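Local structure of ultraspiracle (Drosophila melanogaster, 1HG4) at residues Ala74-Asp79 and Ala198-Cys203; Leu161-Val166 and Leu233-Ser238. The protein binds a phospholipid in the pocket of its ligand-binding domain and probably acts as a nuclear hormone receptor that regulates transcription. All coordinates share one frame; numbering follows the deposited sequence.

Contact 1 (Ala74-Asp79 and Ala198-Cys203); sequences AQVPLD and AEIEMC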
loop_
_atom_site.group_PDB
_atom_site.type_symbol
_atom_site.label_atom_id
_atom_site.label_comp_id
_atom_site.label_asym_id
_atom_site.label_seq_id
_atom_site.Cartn_x
_atom_site.Cartn_y
_atom_site.Cartn_z
ATOM N N ALA A 74 -8.546 -2.979 16.161
ATOM C CA ALA A 74 -9.464 -2.013 16.768
ATOM C C ALA A 74 -9.248 -0.592 16.276
ATOM O O ALA A 74 -10.039 0.308 16.584
ATOM C CB ALA A 74 -9.338 -2.050 18.288
ATOM N N GLN A 75 -8.182 -0.377 15.511
ATOM C CA GLN A 75 -7.919 0.953 15.003
ATOM C C GLN A 75 -8.605 1.258 13.687
ATOM O O GLN A 75 -9.007 2.392 13.446
ATOM C CB GLN A 75 -6.420 1.199 14.868
ATOM C CG GLN A 75 -5.826 1.795 16.118
ATOM C CD GLN A 75 -6.126 0.962 17.340
ATOM O OE1 GLN A 75 -5.638 -0.165 17.479
ATOM N NE2 GLN A 75 -6.945 1.505 18.237
ATOM N N VAL A 76 -8.740 0.269 12.824
ATOM C CA VAL A 76 -9.390 0.546 11.565
ATOM C C VAL A 76 -10.814 0.951 11.884
ATOM O O VAL A 76 -11.331 0.644 12.956
ATOM C CB VAL A 76 -9.368 -0.676 10.639
ATOM C CG1 VAL A 76 -7.953 -1.198 10.546
ATOM C CG2 VAL A 76 -10.316 -1.742 11.135
ATOM N N PRO A 77 -11.457 1.693 10.979
ATOM C CA PRO A 77 -12.838 2.085 11.285
ATOM C C PRO A 77 -13.745 0.870 11.519
ATOM O O PRO A 77 -13.567 -0.190 10.905
ATOM C CB PRO A 77 -13.246 2.921 10.065
ATOM C CG PRO A 77 -12.304 2.466 8.964
ATOM C CD PRO A 77 -11.001 2.233 9.683
ATOM N N LEU A 78 -14.700 1.034 12.429
ATOM C CA LEU A 78 -15.649 -0.017 12.790
ATOM C C LEU A 78 -16.234 -0.721 11.570
ATOM O O LEU A 78 -16.323 -1.944 11.523
ATOM C CB LEU A 78 -16.786 0.584 13.609
ATOM C CG LEU A 78 -16.974 0.023 15.014
ATOM C CD1 LEU A 78 -18.122 0.755 15.718
ATOM C CD2 LEU A 78 -17.244 -1.478 14.925
ATOM N N ASP A 79 -16.637 0.057 10.575
ATOM C CA ASP A 79 -17.220 -0.533 9.386
ATOM C C ASP A 79 -16.261 -1.527 8.754
ATOM O O ASP A 79 -16.685 -2.546 8.227
ATOM C CB ASP A 79 -17.636 0.558 8.386
ATOM C CG ASP A 79 -18.793 1.420 8.912
ATOM O OD1 ASP A 79 -19.366 1.080 9.974
ATOM O OD2 ASP A 79 -19.139 2.437 8.271
ATOM N N ALA A 198 -4.680 -0.300 2.684
ATOM C CA ALA A 198 -3.233 -0.213 2.896
ATOM C C ALA A 198 -2.821 -0.692 4.285
ATOM O O ALA A 198 -1.957 -1.555 4.425
ATOM C CB ALA A 198 -2.752 1.224 2.668
ATOM N N GLU A 199 -3.438 -0.114 5.307
ATOM C CA GLU A 199 -3.155 -0.503 6.684
ATOM C C GLU A 199 -3.332 -2.007 6.895
ATOM O O GLU A 199 -2.509 -2.646 7.544
ATOM C CB GLU A 199 -4.070 0.256 7.641
ATOM C CG GLU A 199 -4.194 -0.385 9.019
ATOM C CD GLU A 199 -2.976 -0.165 9.908
ATOM O OE1 GLU A 199 -1.907 0.219 9.388
ATOM O OE2 GLU A 199 -3.095 -0.390 11.134
ATOM N N ILE A 200 -4.396 -2.576 6.337
ATOM C CA ILE A 200 -4.659 -4.003 6.495
ATOM C C ILE A 200 -3.616 -4.886 5.769
ATOM O O ILE A 200 -3.135 -5.890 6.320
ATOM C CB ILE A 200 -6.102 -4.326 6.014
ATOM C CG1 ILE A 200 -7.101 -3.449 6.774
ATOM C CG2 ILE A 200 -6.442 -5.763 6.279
ATOM C CD1 ILE A 200 -8.541 -3.658 6.359
ATOM N N GLU A 201 -3.260 -4.501 4.545
ATOM C CA GLU A 201 -2.273 -5.242 3.762
ATOM C C GLU A 201 -0.937 -5.235 4.482
ATOM O O GLU A 201 -0.160 -6.185 4.397
ATOM C CB GLU A 201 -2.096 -4.608 2.378
ATOM C CG GLU A 201 -0.873 -5.109 1.604
ATOM C CD GLU A 201 -0.954 -6.587 1.168
ATOM O OE1 GLU A 201 -2.026 -7.215 1.297
ATOM O OE2 GLU A 201 0.066 -7.118 0.669
ATOM N N MET A 202 -0.677 -4.149 5.192
ATOM C CA MET A 202 0.568 -3.993 5.917
ATOM C C MET A 202 0.627 -5.013 7.072
ATOM O O MET A 202 1.626 -5.723 7.238
ATOM C CB MET A 202 0.677 -2.539 6.402
ATOM C CG MET A 202 2.085 -1.971 6.345
ATOM S SD MET A 202 2.994 -2.408 4.811
ATOM C CE MET A 202 3.974 -3.774 5.420
ATOM N N CYS A 203 -0.434 -5.087 7.866
ATOM C CA CYS A 203 -0.499 -6.066 8.943
ATOM C C CYS A 203 -0.243 -7.460 8.343
ATOM O O CYS A 203 0.556 -8.239 8.873
ATOM C CB CYS A 203 -1.884 -6.056 9.584
ATOM S SG CYS A 203 -2.373 -4.467 10.320
#
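Val76 presses one methyl, CG1, against the aliphatic base of Glu199, with its CG1 4.1 Å from the glutamate CG. Both side chains leave their backbones toward each other, and the two cross obliquely. The valine rotamer (chi1 -51°) sets CG1 opposite its own carbonyl carbon and beside the backbone N, which leaves CG1 as the branch that reaches the helix; CG2 takes the tighter place between N and C. Ile200 closes in from the next position of helix 197-218. Its side chain does not start directly toward Val76, but its first branch carbon, CG1, swings round to 4.5 Å from Val76 CG1.

These contacts join the loop leading into helix 78-100 to the first turns of helix 197-218, within the mainly helical ligand-binding domain of nuclear receptors. Pro77 is the N-cap of helix 78-100, a position whose N-H is not used in the helix's own i to i-4 bonds, so a proline costs nothing. A short, branched valine suits a buried loop facing a helix, since it fills space without needing a polar partner.

Glu199 is amphipathic in use. With CG opposite the backbone N (chi1 161°), its methylene meets the valine, while the bend at chi2 (76°) turns the carboxylate off it. The surroundings include a second copy of the protein: Glu205 of that subunit accepts hydrogen bonds from the N-H groups of Ala198 and Glu199, probably a favourable place for an anion, since these amides belong to the first turn of helix 197-218. Asp212 of the same subunit likewise accepts from Leu78 N.

Contact 2 (Leu161-Val166 and Leu233-Ser238); sequences LSELSV and LPALRS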
loop_
_atom_site.group_PDB
_atom_site.type_symbol
_atom_site.label_atom_id
_atom_site.label_comp_id
_atom_site.label_asym_id
_atom_site.label_seq_id
_atom_site.Cartn_x
_atom_site.Cartn_y
_atom_site.Cartn_z
ATOM N N LEU A 161 -10.690 -33.092 6.432
ATOM C CA LEU A 161 -9.655 -33.938 7.011
ATOM C C LEU A 161 -8.566 -34.345 6.035
ATOM O O LEU A 161 -7.412 -34.484 6.424
ATOM C CB LEU A 161 -10.287 -35.185 7.639
ATOM C CG LEU A 161 -11.238 -34.886 8.799
ATOM C CD1 LEU A 161 -11.983 -36.133 9.217
ATOM C CD2 LEU A 161 -10.441 -34.329 9.954
ATOM N N SER A 162 -8.919 -34.539 4.770
ATOM C CA SER A 162 -7.926 -34.929 3.773
ATOM C C SER A 162 -7.117 -33.738 3.260
ATOM O O SER A 162 -5.888 -33.795 3.185
ATOM C CB SER A 162 -8.609 -35.614 2.599
ATOM O OG SER A 162 -9.274 -36.785 3.036
ATOM N N GLU A 163 -7.820 -32.659 2.918
ATOM C CA GLU A 163 -7.193 -31.459 2.384
ATOM C C GLU A 163 -6.538 -30.515 3.399
ATOM O O GLU A 163 -5.671 -29.721 3.046
ATOM C CB GLU A 163 -8.213 -30.703 1.540
ATOM C CG GLU A 163 -8.654 -31.497 0.324
ATOM C CD GLU A 163 -9.694 -30.776 -0.515
ATOM O OE1 GLU A 163 -9.474 -29.589 -0.844
ATOM O OE2 GLU A 163 -10.726 -31.404 -0.857
ATOM N N LEU A 164 -6.932 -30.605 4.660
ATOM C CA LEU A 164 -6.345 -29.740 5.664
ATOM C C LEU A 164 -5.605 -30.511 6.751
ATOM O O LEU A 164 -4.371 -30.465 6.809
ATOM C CB LEU A 164 -7.430 -28.852 6.275
ATOM C CG LEU A 164 -8.144 -27.947 5.255
ATOM C CD1 LEU A 164 -9.320 -27.247 5.911
ATOM C CD2 LEU A 164 -7.159 -26.926 4.667
ATOM N N SER A 165 -6.345 -31.230 7.596
ATOM C CA SER A 165 -5.739 -31.997 8.690
ATOM C C SER A 165 -4.568 -32.890 8.271
ATOM O O SER A 165 -3.469 -32.778 8.814
ATOM C CB SER A 165 -6.797 -32.856 9.387
ATOM O OG SER A 165 -7.792 -32.053 10.001
ATOM N N VAL A 166 -4.804 -33.777 7.312
ATOM C CA VAL A 166 -3.760 -34.680 6.842
ATOM C C VAL A 166 -2.534 -33.932 6.342
ATOM O O VAL A 166 -1.422 -34.209 6.778
ATOM C CB VAL A 166 -4.297 -35.629 5.717
ATOM C CG1 VAL A 166 -3.155 -36.405 5.066
ATOM C CG2 VAL A 166 -5.301 -36.605 6.309
ATOM N N LEU A 233 -4.156 -22.253 2.243
ATOM C CA LEU A 233 -5.165 -21.189 2.266
ATOM C C LEU A 233 -6.262 -21.318 1.213
ATOM O O LEU A 233 -7.444 -21.154 1.523
ATOM C CB LEU A 233 -4.497 -19.816 2.154
ATOM C CG LEU A 233 -3.660 -19.424 3.373
ATOM C CD1 LEU A 233 -3.065 -18.036 3.161
ATOM C CD2 LEU A 233 -4.524 -19.459 4.626
ATOM N N PRO A 234 -5.889 -21.595 -0.046
ATOM C CA PRO A 234 -6.909 -21.736 -1.087
ATOM C C PRO A 234 -7.874 -22.896 -0.797
ATOM O O PRO A 234 -9.077 -22.803 -1.047
ATOM C CB PRO A 234 -6.083 -21.962 -2.348
ATOM C CG PRO A 234 -4.871 -21.160 -2.082
ATOM C CD PRO A 234 -4.552 -21.536 -0.649
ATOM N N ALA A 235 -7.346 -23.986 -0.268
ATOM C CA ALA A 235 -8.179 -25.133 0.047
ATOM C C ALA A 235 -9.096 -24.780 1.220
ATOM O O ALA A 235 -10.234 -25.243 1.300
ATOM C CB ALA A 235 -7.305 -26.340 0.386
ATOM N N LEU A 236 -8.599 -23.944 2.125
ATOM C CA LEU A 236 -9.395 -23.534 3.272
ATOM C C LEU A 236 -10.565 -22.686 2.779
ATOM O O LEU A 236 -11.709 -22.873 3.202
ATOM C CB LEU A 236 -8.547 -22.725 4.255
ATOM C CG LEU A 236 -8.691 -23.073 5.739
ATOM C CD1 LEU A 236 -7.945 -22.027 6.570
ATOM C CD2 LEU A 236 -10.157 -23.126 6.139
ATOM N N ARG A 237 -10.278 -21.755 1.875
ATOM C CA ARG A 237 -11.320 -20.884 1.333
ATOM C C ARG A 237 -12.393 -21.660 0.576
ATOM O O ARG A 237 -13.584 -21.424 0.750
ATOM C CB ARG A 237 -10.721 -19.836 0.395
ATOM C CG ARG A 237 -11.764 -18.849 -0.104
ATOM C CD ARG A 237 -11.203 -17.811 -1.053
ATOM N NE ARG A 237 -12.270 -16.945 -1.558
ATOM C CZ ARG A 237 -12.118 -16.031 -2.512
ATOM N NH1 ARG A 237 -10.932 -15.848 -3.081
ATOM N NH2 ARG A 237 -13.156 -15.300 -2.903
ATOM N N SER A 238 -11.967 -22.584 -0.275
ATOM C CA SER A 238 -12.907 -23.380 -1.040
ATOM C C SER A 238 -13.850 -24.189 -0.148
ATOM O O SER A 238 -15.055 -24.188 -0.347
ATOM C CB SER A 238 -12.153 -24.324 -1.970
ATOM O OG SER A 238 -13.066 -24.994 -2.822
#
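The carboxylate of Glu163 meets Ala235 through one oxygen, OE1, which lies 4.1 Å from the alanine CB. That methyl sits beyond OE1 and somewhat out of the carboxylate plane, and the segment 233-238 lays nothing over either face. OE2 makes a salt bridge to Arg159, one turn earlier in the glutamate's own helix, and OE1 too is hydrogen-bonded to a residue flanking the segments, so Ala235 is a mere neighbour. With chi2 at 179° the glutamate extends beyond CG, bringing its charged end alongside the neighbouring helix.

Leu164 supplies the apolar half. Its CD2 lies 4.3 Å from Ala235 CB and 4.2 Å from the backbone N of Leu236, and its CD1 meets Leu236 CD2 at 4.2 Å. CD2 thus rests on a methyl and on backbone, CD1 on a side chain. Alanine fits where Glu163 and Leu164 converge, its one methyl taking up little room between segment axes 9.8 Å apart.

Ile94 and Ala98 of helix 78-100 pack on Leu164, and Ile94 also touches Leu236. These segments, crossing at -134° and both touching helix 78-100, are consistent with the layered, antiparallel helical sandwich of nuclear-receptor ligand-binding domains.

In the fold
Along the chain the segments alternate: 74-79, 161-166, 198-203, 233-238, so that the two contacts are interlocked rather than nested. Their centres lie 27 Å apart and their nearest atoms about 11 Å, without touching. Helix 78-100 relates them, since contact 1 lies at its start and contact 2 packs near its far end. Helix 197-218, which carries a segment of contact 1, is followed in sequence by helix 225-250, which carries one of contact 2. Contact 1 lies at the interface with two neighbouring subunits, an assembly-facing end of the domain, whereas contact 2 touches no other chain and belongs to a more interior part, its Leu236 side chain about 10 Å from the bound phospholipid.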